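Local coordinates for ankyrin repeat family protein (Enterococcus faecalis, PDB 3HRA) that is of unknown function but, as an ankyrin repeat protein, probably serves as a scaffold for binding other proteins, at residues Lys19-Lys22 with Glu23-Asp27; Thr41-Asn44 with Ile45-Asn49; Tyr90-His94 with Ala95-Leu99. All coordinates share one frame; numbering follows the deposited sequence.

Contact 1 (Lys19-Lys22 with Glu23-Asp27)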
ATOM      1  N   LYS A  19       9.579  14.743  18.817  1.00 11.55           N
ATOM      2  CA  LYS A  19      10.050  14.720  20.204  1.00  9.28           C
ATOM      3  C   LYS A  19       8.900  14.530  21.194  1.00  8.94           C
ATOM      4  O   LYS A  19       9.029  13.770  22.156  1.00 12.21           O
ATOM      5  CB  LYS A  19      10.849  15.982  20.528  1.00 11.26           C
ATOM      6  CG  LYS A  19      12.126  16.100  19.711  1.00 20.88           C
ATOM      7  CD  LYS A  19      12.901  17.366  20.075  1.00 22.02           C
ATOM      8  CE  LYS A  19      13.561  17.964  18.835  1.00 25.32           C
ATOM      9  NZ  LYS A  19      14.146  16.908  17.964  1.00 34.42           N
ATOM     10  N   LYS A  20       7.782  15.213  20.963  1.00  8.86           N
ATOM     11  CA  LYS A  20       6.591  15.029  21.810  1.00  8.38           C
ATOM     12  C   LYS A  20       6.033  13.605  21.723  1.00  5.54           C
ATOM     13  O   LYS A  20       5.619  13.038  22.731  1.00  4.40           O
ATOM     14  CB  LYS A  20       5.497  16.046  21.442  1.00 10.99           C
ATOM     15  CG  LYS A  20       4.285  16.060  22.389  1.00  8.22           C
ATOM     16  CD  LYS A  20       4.696  16.437  23.811  1.00 12.90           C
ATOM     17  CE  LYS A  20       3.478  16.535  24.722  1.00 16.56           C
ATOM     18  NZ  LYS A  20       3.795  17.105  26.060  1.00 21.24           N
ATOM     19  N   VAL A  21       6.006  13.032  20.519  1.00  5.80           N
ATOM     20  CA  VAL A  21       5.622  11.629  20.340  1.00  2.68           C
ATOM     21  C   VAL A  21       6.468  10.692  21.193  1.00  5.43           C
ATOM     22  O   VAL A  21       5.932   9.855  21.916  1.00  8.19           O
ATOM     23  CB  VAL A  21       5.691  11.189  18.868  1.00  5.21           C
ATOM     24  CG1 VAL A  21       5.599   9.656  18.776  1.00  6.76           C
ATOM     25  CG2 VAL A  21       4.578  11.830  18.101  1.00  8.66           C
ATOM     26  N   LYS A  22       7.786  10.860  21.141  1.00  7.55           N
ATOM     27  CA  LYS A  22       8.686   9.988  21.886  1.00  6.55           C
ATOM     28  C   LYS A  22       8.535  10.187  23.387  1.00  8.55           C
ATOM     29  O   LYS A  22       8.629   9.225  24.140  1.00  8.85           O
ATOM     30  CB  LYS A  22      10.132  10.188  21.435  1.00  4.86           C
ATOM     31  CG  LYS A  22      10.368   9.654  20.054  1.00  7.51           C
ATOM     32  CD  LYS A  22      11.772   9.945  19.530  1.00  9.63           C
ATOM     33  CE  LYS A  22      12.076   9.088  18.312  1.00 16.36           C
ATOM     34  NZ  LYS A  22      13.511   9.167  17.903  1.00 18.93           N
ATOM     35  N   GLU A  23       8.305  11.433  23.803  1.00  8.68           N
ATOM     36  CA  GLU A  23       8.023  11.755  25.196  1.00  7.03           C
ATOM     37  C   GLU A  23       6.812  10.971  25.693  1.00  6.00           C
ATOM     38  O   GLU A  23       6.859  10.358  26.750  1.00  8.66           O
ATOM     39  CB  GLU A  23       7.784  13.266  25.380  1.00  7.29           C
ATOM     40  CG  GLU A  23       7.227  13.639  26.759  1.00 12.95           C
ATOM     41  CD  GLU A  23       6.456  14.963  26.755  1.00 14.25           C
ATOM     42  OE1 GLU A  23       7.110  15.998  26.563  1.00 15.67           O
ATOM     43  OE2 GLU A  23       5.203  14.969  26.956  1.00 21.23           O
ATOM     44  N   ILE A  24       5.721  11.005  24.931  1.00  5.15           N
ATOM     45  CA  ILE A  24       4.506  10.314  25.350  1.00  8.04           C
ATOM     46  C   ILE A  24       4.704   8.800  25.386  1.00  6.82           C
ATOM     47  O   ILE A  24       4.221   8.126  26.292  1.00  7.87           O
ATOM     48  CB  ILE A  24       3.316  10.671  24.443  1.00  8.13           C
ATOM     49  CG1 ILE A  24       2.941  12.154  24.610  1.00  6.61           C
ATOM     50  CG2 ILE A  24       2.120   9.760  24.746  1.00  8.15           C
ATOM     51  CD1 ILE A  24       2.045  12.678  23.496  1.00  6.33           C
ATOM     52  N   LEU A  25       5.429   8.269  24.410  1.00  5.85           N
ATOM     53  CA  LEU A  25       5.600   6.822  24.291  1.00  6.00           C
ATOM     54  C   LEU A  25       6.449   6.250  25.434  1.00  9.67           C
ATOM     55  O   LEU A  25       6.455   5.036  25.674  1.00  9.99           O
ATOM     56  CB  LEU A  25       6.222   6.463  22.939  1.00  6.62           C
ATOM     57  CG  LEU A  25       5.311   6.664  21.731  1.00  6.03           C
ATOM     58  CD1 LEU A  25       6.018   6.303  20.439  1.00  4.51           C
ATOM     59  CD2 LEU A  25       4.015   5.844  21.899  1.00 12.53           C
ATOM     60  N   GLN A  26       7.149   7.125  26.151  1.00  7.18           N
ATOM     61  CA  GLN A  26       7.945   6.690  27.306  1.00  5.72           C
ATOM     62  C   GLN A  26       7.023   6.220  28.446  1.00  9.71           C
ATOM     63  O   GLN A  26       7.438   5.463  29.320  1.00  9.50           O
ATOM     64  CB  GLN A  26       8.883   7.814  27.766  1.00  9.34           C
ATOM     65  CG  GLN A  26       9.868   7.428  28.863  1.00 13.37           C
ATOM     66  CD  GLN A  26       9.353   7.706  30.283  1.00 16.97           C
ATOM     67  OE1 GLN A  26      10.032   7.394  31.267  1.00 26.17           O
ATOM     68  NE2 GLN A  26       8.169   8.296  30.394  1.00 10.98           N
ATOM     69  N   ASP A  27       5.771   6.666  28.409  1.00  8.39           N
ATOM     70  CA  ASP A  27       4.735   6.216  29.339  1.00  8.86           C
ATOM     71  C   ASP A  27       4.256   4.827  28.933  1.00  7.72           C
ATOM     72  O   ASP A  27       3.553   4.663  27.924  1.00  8.05           O
ATOM     73  CB  ASP A  27       3.576   7.221  29.347  1.00  9.71           C
ATOM     74  CG  ASP A  27       2.335   6.705  30.082  1.00 15.93           C
ATOM     75  OD1 ASP A  27       2.435   5.717  30.841  1.00 17.41           O
ATOM     76  OD2 ASP A  27       1.250   7.296  29.889  1.00 23.83           O
TER
HETATM   77  O   HOH W   1       6.232  18.544  26.390  1.00 33.32           O

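Contact 2 (Thr41-Asn44 with Ile45-Asn49)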
ATOM      1  N   THR A  41      -5.502   6.253  13.718  1.00  4.95           N
ATOM      2  CA  THR A  41      -4.611   6.176  14.881  1.00  5.29           C
ATOM      3  C   THR A  41      -3.446   7.137  14.668  1.00  6.60           C
ATOM      4  O   THR A  41      -3.275   7.657  13.569  1.00  6.60           O
ATOM      5  CB  THR A  41      -4.008   4.771  15.018  1.00  3.77           C
ATOM      6  OG1 THR A  41      -3.342   4.428  13.793  1.00  4.70           O
ATOM      7  CG2 THR A  41      -5.066   3.771  15.269  1.00  5.54           C
ATOM      8  N   PRO A  42      -2.628   7.372  15.714  1.00  4.85           N
ATOM      9  CA  PRO A  42      -1.421   8.172  15.522  1.00  3.74           C
ATOM     10  C   PRO A  42      -0.544   7.589  14.416  1.00  5.77           C
ATOM     11  O   PRO A  42       0.025   8.358  13.627  1.00  6.02           O
ATOM     12  CB  PRO A  42      -0.752   8.100  16.899  1.00  3.09           C
ATOM     13  CG  PRO A  42      -1.915   8.048  17.835  1.00  4.53           C
ATOM     14  CD  PRO A  42      -2.893   7.128  17.144  1.00  5.27           C
ATOM     15  N   LEU A  43      -0.466   6.261  14.332  1.00  2.82           N
ATOM     16  CA  LEU A  43       0.357   5.642  13.300  1.00  5.49           C
ATOM     17  C   LEU A  43      -0.191   5.974  11.917  1.00  7.18           C
ATOM     18  O   LEU A  43       0.563   6.355  11.034  1.00  5.18           O
ATOM     19  CB  LEU A  43       0.494   4.127  13.491  1.00  5.10           C
ATOM     20  CG  LEU A  43       1.275   3.412  12.375  1.00  2.26           C
ATOM     21  CD1 LEU A  43       2.703   3.959  12.166  1.00  4.20           C
ATOM     22  CD2 LEU A  43       1.286   1.895  12.629  1.00  6.01           C
ATOM     23  N   ASN A  44      -1.503   5.851  11.735  1.00  6.72           N
ATOM     24  CA  ASN A  44      -2.080   6.189  10.447  1.00  3.61           C
ATOM     25  C   ASN A  44      -1.819   7.656  10.068  1.00  2.92           C
ATOM     26  O   ASN A  44      -1.548   7.953   8.899  1.00  4.84           O
ATOM     27  CB  ASN A  44      -3.569   5.814  10.387  1.00  2.63           C
ATOM     28  CG  ASN A  44      -3.966   5.194   9.030  1.00  6.10           C
ATOM     29  OD1 ASN A  44      -3.244   5.310   8.045  1.00  8.43           O
ATOM     30  ND2 ASN A  44      -5.115   4.540   8.992  1.00  5.22           N
ATOM     31  N   ILE A  45      -1.860   8.562  11.043  1.00  4.52           N
ATOM     32  CA  ILE A  45      -1.589   9.977  10.774  1.00  4.29           C
ATOM     33  C   ILE A  45      -0.147  10.128  10.289  1.00  6.01           C
ATOM     34  O   ILE A  45       0.129  10.804   9.287  1.00  4.73           O
ATOM     35  CB  ILE A  45      -1.840  10.857  12.024  1.00  6.80           C
ATOM     36  CG1 ILE A  45      -3.339  10.906  12.335  1.00  7.64           C
ATOM     37  CG2 ILE A  45      -1.296  12.278  11.820  1.00  3.56           C
ATOM     38  CD1 ILE A  45      -3.658  11.377  13.707  1.00 15.32           C
ATOM     39  N   ALA A  46       0.773   9.481  10.993  1.00  4.00           N
ATOM     40  CA  ALA A  46       2.187   9.519  10.606  1.00  4.91           C
ATOM     41  C   ALA A  46       2.416   8.973   9.196  1.00  7.79           C
ATOM     42  O   ALA A  46       3.232   9.499   8.450  1.00  5.91           O
ATOM     43  CB  ALA A  46       3.043   8.767  11.622  1.00  8.61           C
ATOM     44  N   VAL A  47       1.714   7.910   8.831  1.00  6.00           N
ATOM     45  CA  VAL A  47       1.899   7.327   7.499  1.00  5.32           C
ATOM     46  C   VAL A  47       1.401   8.278   6.407  1.00  9.22           C
ATOM     47  O   VAL A  47       2.059   8.454   5.383  1.00  7.30           O
ATOM     48  CB  VAL A  47       1.232   5.934   7.373  1.00  7.62           C
ATOM     49  CG1 VAL A  47       1.291   5.438   5.941  1.00  7.51           C
ATOM     50  CG2 VAL A  47       1.923   4.948   8.297  1.00  7.29           C
ATOM     51  N   HIS A  48       0.243   8.890   6.645  1.00  6.01           N
ATOM     52  CA  HIS A  48      -0.305   9.911   5.754  1.00  6.58           C
ATOM     53  C   HIS A  48       0.678  11.073   5.572  1.00  5.77           C
ATOM     54  O   HIS A  48       0.882  11.547   4.459  1.00 11.43           O
ATOM     55  CB  HIS A  48      -1.654  10.427   6.290  1.00  6.81           C
ATOM     56  CG  HIS A  48      -2.812   9.512   6.008  1.00 10.60           C
ATOM     57  ND1 HIS A  48      -2.951   8.276   6.607  1.00 10.20           N
ATOM     58  CD2 HIS A  48      -3.884   9.650   5.191  1.00 13.25           C
ATOM     59  CE1 HIS A  48      -4.055   7.695   6.173  1.00 10.70           C
ATOM     60  NE2 HIS A  48      -4.639   8.507   5.310  1.00 15.22           N
ATOM     61  N   ASN A  49       1.306  11.500   6.667  1.00  5.92           N
ATOM     62  CA  ASN A  49       2.267  12.604   6.659  1.00  3.54           C
ATOM     63  C   ASN A  49       3.671  12.226   6.155  1.00  6.80           C
ATOM     64  O   ASN A  49       4.509  13.104   5.894  1.00 11.54           O
ATOM     65  CB  ASN A  49       2.419  13.178   8.070  1.00  6.83           C
ATOM     66  CG  ASN A  49       1.274  14.089   8.464  1.00  6.78           C
ATOM     67  OD1 ASN A  49       0.714  14.793   7.635  1.00 14.00           O
ATOM     68  ND2 ASN A  49       0.933  14.086   9.745  1.00  6.82           N
TER

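Contact 3 (Tyr90-His94 with Ala95-Leu99)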
ATOM      1  N   TYR A  90       9.919  -0.899   6.792  1.00  6.75           N
ATOM      2  CA  TYR A  90       9.957  -1.108   8.227  1.00  8.00           C
ATOM      3  C   TYR A  90       8.825  -2.034   8.681  1.00  9.03           C
ATOM      4  O   TYR A  90       9.045  -2.957   9.480  1.00  9.94           O
ATOM      5  CB  TYR A  90       9.907   0.226   8.976  1.00  4.27           C
ATOM      6  CG  TYR A  90      10.447   0.148  10.379  1.00  7.95           C
ATOM      7  CD1 TYR A  90      11.817   0.162  10.616  1.00  8.66           C
ATOM      8  CD2 TYR A  90       9.585   0.052  11.474  1.00 10.27           C
ATOM      9  CE1 TYR A  90      12.321   0.102  11.908  1.00  9.71           C
ATOM     10  CE2 TYR A  90      10.072  -0.011  12.762  1.00 10.24           C
ATOM     11  CZ  TYR A  90      11.438   0.007  12.975  1.00  8.38           C
ATOM     12  OH  TYR A  90      11.923  -0.055  14.260  1.00 13.89           O
ATOM     13  N   MET A  91       7.623  -1.785   8.167  1.00  5.83           N
ATOM     14  CA  MET A  91       6.473  -2.623   8.498  1.00  7.02           C
ATOM     15  C   MET A  91       6.712  -4.077   8.121  1.00  8.07           C
ATOM     16  O   MET A  91       6.388  -4.974   8.885  1.00  7.26           O
ATOM     17  CB  MET A  91       5.223  -2.121   7.801  1.00  6.11           C
ATOM     18  CG  MET A  91       4.707  -0.796   8.335  1.00  6.30           C
ATOM     19  SD  MET A  91       3.313  -0.246   7.337  1.00  9.44           S
ATOM     20  CE  MET A  91       2.646   1.094   8.330  1.00  9.40           C
ATOM     21  N   LEU A  92       7.271  -4.303   6.938  1.00  7.86           N
ATOM     22  CA  LEU A  92       7.542  -5.672   6.467  1.00  9.42           C
ATOM     23  C   LEU A  92       8.592  -6.398   7.324  1.00 10.25           C
ATOM     24  O   LEU A  92       8.655  -7.629   7.327  1.00 14.27           O
ATOM     25  CB  LEU A  92       7.974  -5.655   5.000  1.00  6.57           C
ATOM     26  CG  LEU A  92       6.855  -5.251   4.032  1.00  7.01           C
ATOM     27  CD1 LEU A  92       7.377  -5.055   2.606  1.00  8.66           C
ATOM     28  CD2 LEU A  92       5.741  -6.290   4.078  1.00 14.40           C
ATOM     29  N   LYS A  93       9.412  -5.639   8.051  1.00 11.52           N
ATOM     30  CA  LYS A  93      10.415  -6.232   8.942  1.00 11.94           C
ATOM     31  C   LYS A  93       9.974  -6.325  10.403  1.00  9.06           C
ATOM     32  O   LYS A  93      10.425  -7.212  11.130  1.00 12.03           O
ATOM     33  CB  LYS A  93      11.719  -5.428   8.910  1.00 13.71           C
ATOM     34  CG  LYS A  93      12.451  -5.413   7.579  1.00 20.67           C
ATOM     35  CD  LYS A  93      13.693  -4.512   7.695  1.00 20.09           C
ATOM     36  CE  LYS A  93      14.110  -3.959   6.333  1.00 24.39           C
ATOM     37  NZ  LYS A  93      15.039  -2.787   6.448  1.00 30.35           N
ATOM     38  N   HIS A  94       9.140  -5.388  10.851  1.00  8.20           N
ATOM     39  CA  HIS A  94       8.859  -5.265  12.287  1.00 10.12           C
ATOM     40  C   HIS A  94       7.405  -5.439  12.702  1.00  7.31           C
ATOM     41  O   HIS A  94       7.050  -5.219  13.861  1.00 10.87           O
ATOM     42  CB  HIS A  94       9.392  -3.934  12.821  1.00 12.75           C
ATOM     43  CG  HIS A  94      10.876  -3.831  12.768  1.00 12.24           C
ATOM     44  ND1 HIS A  94      11.551  -3.212  11.735  1.00 14.41           N
ATOM     45  CD2 HIS A  94      11.830  -4.301  13.605  1.00 12.87           C
ATOM     46  CE1 HIS A  94      12.850  -3.283  11.952  1.00 13.55           C
ATOM     47  NE2 HIS A  94      13.045  -3.943  13.084  1.00 21.60           N
ATOM     48  N   ALA A  95       6.566  -5.827  11.755  1.00  8.10           N
ATOM     49  CA  ALA A  95       5.155  -6.035  12.042  1.00  5.75           C
ATOM     50  C   ALA A  95       4.601  -7.127  11.139  1.00  8.22           C
ATOM     51  O   ALA A  95       5.308  -7.653  10.273  1.00  8.34           O
ATOM     52  CB  ALA A  95       4.384  -4.728  11.866  1.00  8.97           C
ATOM     53  N   THR A  96       3.335  -7.476  11.338  1.00  5.98           N
ATOM     54  CA  THR A  96       2.732  -8.585  10.601  1.00  6.79           C
ATOM     55  C   THR A  96       1.480  -8.085   9.892  1.00  5.62           C
ATOM     56  O   THR A  96       0.453  -7.854  10.521  1.00  9.68           O
ATOM     57  CB  THR A  96       2.343  -9.772  11.536  1.00  6.73           C
ATOM     58  OG1 THR A  96       3.498 -10.254  12.231  1.00 10.17           O
ATOM     59  CG2 THR A  96       1.714 -10.926  10.722  1.00  6.94           C
ATOM     60  N   PRO A  97       1.564  -7.905   8.574  1.00  5.35           N
ATOM     61  CA  PRO A  97       0.392  -7.428   7.820  1.00  5.25           C
ATOM     62  C   PRO A  97      -0.733  -8.445   7.847  1.00  9.72           C
ATOM     63  O   PRO A  97      -0.482  -9.655   7.814  1.00  8.20           O
ATOM     64  CB  PRO A  97       0.927  -7.292   6.389  1.00 10.30           C
ATOM     65  CG  PRO A  97       2.432  -7.155   6.548  1.00 14.36           C
ATOM     66  CD  PRO A  97       2.781  -7.991   7.748  1.00  9.18           C
ATOM     67  N   ASP A  98      -1.962  -7.954   7.933  1.00  7.08           N
ATOM     68  CA  ASP A  98      -3.157  -8.805   7.904  1.00  5.50           C
ATOM     69  C   ASP A  98      -3.705  -8.802   6.484  1.00  5.83           C
ATOM     70  O   ASP A  98      -4.336  -7.831   6.054  1.00 10.53           O
ATOM     71  CB  ASP A  98      -4.225  -8.275   8.884  1.00  6.76           C
ATOM     72  CG  ASP A  98      -5.479  -9.174   8.962  1.00 12.34           C
ATOM     73  OD1 ASP A  98      -5.671 -10.045   8.089  1.00 12.92           O
ATOM     74  OD2 ASP A  98      -6.288  -8.983   9.902  1.00 15.15           O
ATOM     75  N   LEU A  99      -3.502  -9.889   5.752  1.00  7.43           N
ATOM     76  CA  LEU A  99      -3.912  -9.898   4.355  1.00  8.38           C
ATOM     77  C   LEU A  99      -5.406 -10.189   4.130  1.00  8.10           C
ATOM     78  O   LEU A  99      -5.860 -10.283   2.979  1.00 13.56           O
ATOM     79  CB  LEU A  99      -3.027 -10.842   3.533  1.00 12.90           C
ATOM     80  CG  LEU A  99      -1.512 -10.622   3.605  1.00 15.07           C
ATOM     81  CD1 LEU A  99      -0.838 -11.422   2.510  1.00 16.82           C
ATOM     82  CD2 LEU A  99      -1.155  -9.159   3.488  1.00 17.57           C
TER

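Contact 1 (Lys19-Lys22 with Glu23-Asp27)
Lys20 and Glu23 illustrate the i to i+3 salt bridge of an exposed helix flank, here on helix 18-25 near the N-terminal end of the ankyrin-repeat stack. Lys20 NZ meets Glu23 OE2 at 2.7 Å, on the syn side of the carboxylate and 20° out of its plane. The lysine leaves the helix with CG anti to the backbone N (chi1 -172°) and then bends at chi2, which draws the chain obliquely past the carboxylate and leaves CE 3.2 Å from Glu23 OE2. A water completes the bridge: it accepts from Lys20 NZ at 2.8 Å and donates to Glu23 OE1 at 2.7 Å. Both carboxylate oxygens are therefore linked to one ammonium group, directly or through water, while Tyr4 OH gives OE2 a further hydrogen bond. Lys22 behaves differently. Its extended chain carries NZ to a salt bridge with Glu53 on helix 52-60, and what it offers Glu23-Asp27 is mainly backbone, including a weak bond from Gln26 N to Lys22 O. On the buried flank, which faces helix 52-60, Val21 and Leu25 lie side by side, Val21 CG1 resting 3.8 Å from Leu25 CD1.

Contact 2 (Thr41-Asn44 with Ile45-Asn49)
The N-capped opening turns of helix 42-49 show how one carbonyl can hold a histidine twice: Asn44 O accepts from both the backbone and the ring of His48. His48 N makes the usual helical bond to Asn44 O at 3.0 Å. The second donor, His48 ND1, is closer to Asn44 O, at 2.7 Å, with an N-H...O angle of 148°. The two come from opposite faces of the carbonyl plane, and ND1 stands well above that plane, not on a lone pair. With CG beside the backbone N (chi1 -79°), the imidazole folds back along the helix toward the preceding turn, and the bond restricts its rotation. It also implies that ND1 carries a proton. Beside it, Asn44 OD1 lies in the ring plane at the imidazole edge, 3.1 Å from His48 CE1, with amide and ring planes 66° apart. The other end of this amide, Asn44 ND2, donates to Asp73 O, and the His48 ring stacks with Tyr78 of helix 75-81. Thr41 to Asn44 correspond to the Thr-Pro-Leu-His signature that starts the first helix of an ankyrin repeat, with asparagine in the place usually held by histidine. Thr41 is the N-cap: its OG1 accepts from Asn44 N at 3.1 Å and thus satisfies an amide of the first turn, while its carbonyl receives Ile45 N. Ile45 CG1 sits 3.5 Å from Thr41 O, on the flank that packs against Leu10 of helix 8-14. Elsewhere on the helix, Leu43 CD1 approaches Val47 CG2 at 4.1 Å, the two side chains crossing at a slant. Arg84 reaches the helix's last turn, giving hydrogen bonds to Val47 O from NE and to His48 O from NH2.

Contact 3 (Tyr90-His94 with Ala95-Leu99)
Met91 O and Ala95 N make the hydrogen bond that closes the last turn of helix 85-94, a compact example of how a helix hands its chain over to a loop. The bond is 3.0 Å long but clearly bent, with an N-H...O angle of 131°, and the donor is tilted 27° from the carbonyl plane. Ala95 is the first residue to leave helical backbone angles; from there the chain runs on in an extended course. One residue earlier, Tyr90 O accepts His94 N at 2.8 Å, and His94 ND1 adds a weak, long bond to the same oxygen. The aromatic contact lies beside these bonds. His94 CG is placed beside the backbone N (chi1 -66°), so that the imidazole turns back along the helix and lies over one face of the Tyr90 ring. His94 ND1 is 3.3 Å above that ring's plane, over its centre, whereas Tyr90 CZ sits toward the rim of the imidazole. Tyr90 OH is in turn hydrogen-bonded to Asp60 OD1, which ties this pair to the end of helix 52-60. In the ankyrin fold, paired helices alternate with long loops, and residues 95-99 begin such a passage, from helix 85-94 toward helix 110-115. Asn66, in the loop between helices 52-60 and 75-81, bridges to it through its amide, ND2 to Thr96 O and OD1 to Asp98 N. Apolar packing supplies the remaining contact across the helix end: Leu92 CD2 touches Pro97 CG at 4.2 Å, the methyl meeting the outer carbon of the proline ring. Pro97 also packs on Tyr76 of helix 75-81, while Met91 points its side chain among Ile59, Pro75 and Ala79.

From the N terminus, the three contacts follow in series, none enclosing or crossing another. Each is local: contacts 1 and 2 close successive turns within helices 18-25 and 42-49, whereas contact 3 closes the end of helix 85-94 and leads into the next loop. Contacts 1 and 2 lie on helices adjacent in the chain, with centres 15 Å apart and no direct touch; helices 8-14 and 52-60 pack against both. Contacts 2 and 3 do meet, Val47 CG2 lying 3.9 Å from Met91 CE, and both pack on helices 52-60 and 75-81. The centres of contacts 1 and 3 stand about 23 Å apart along the solenoid.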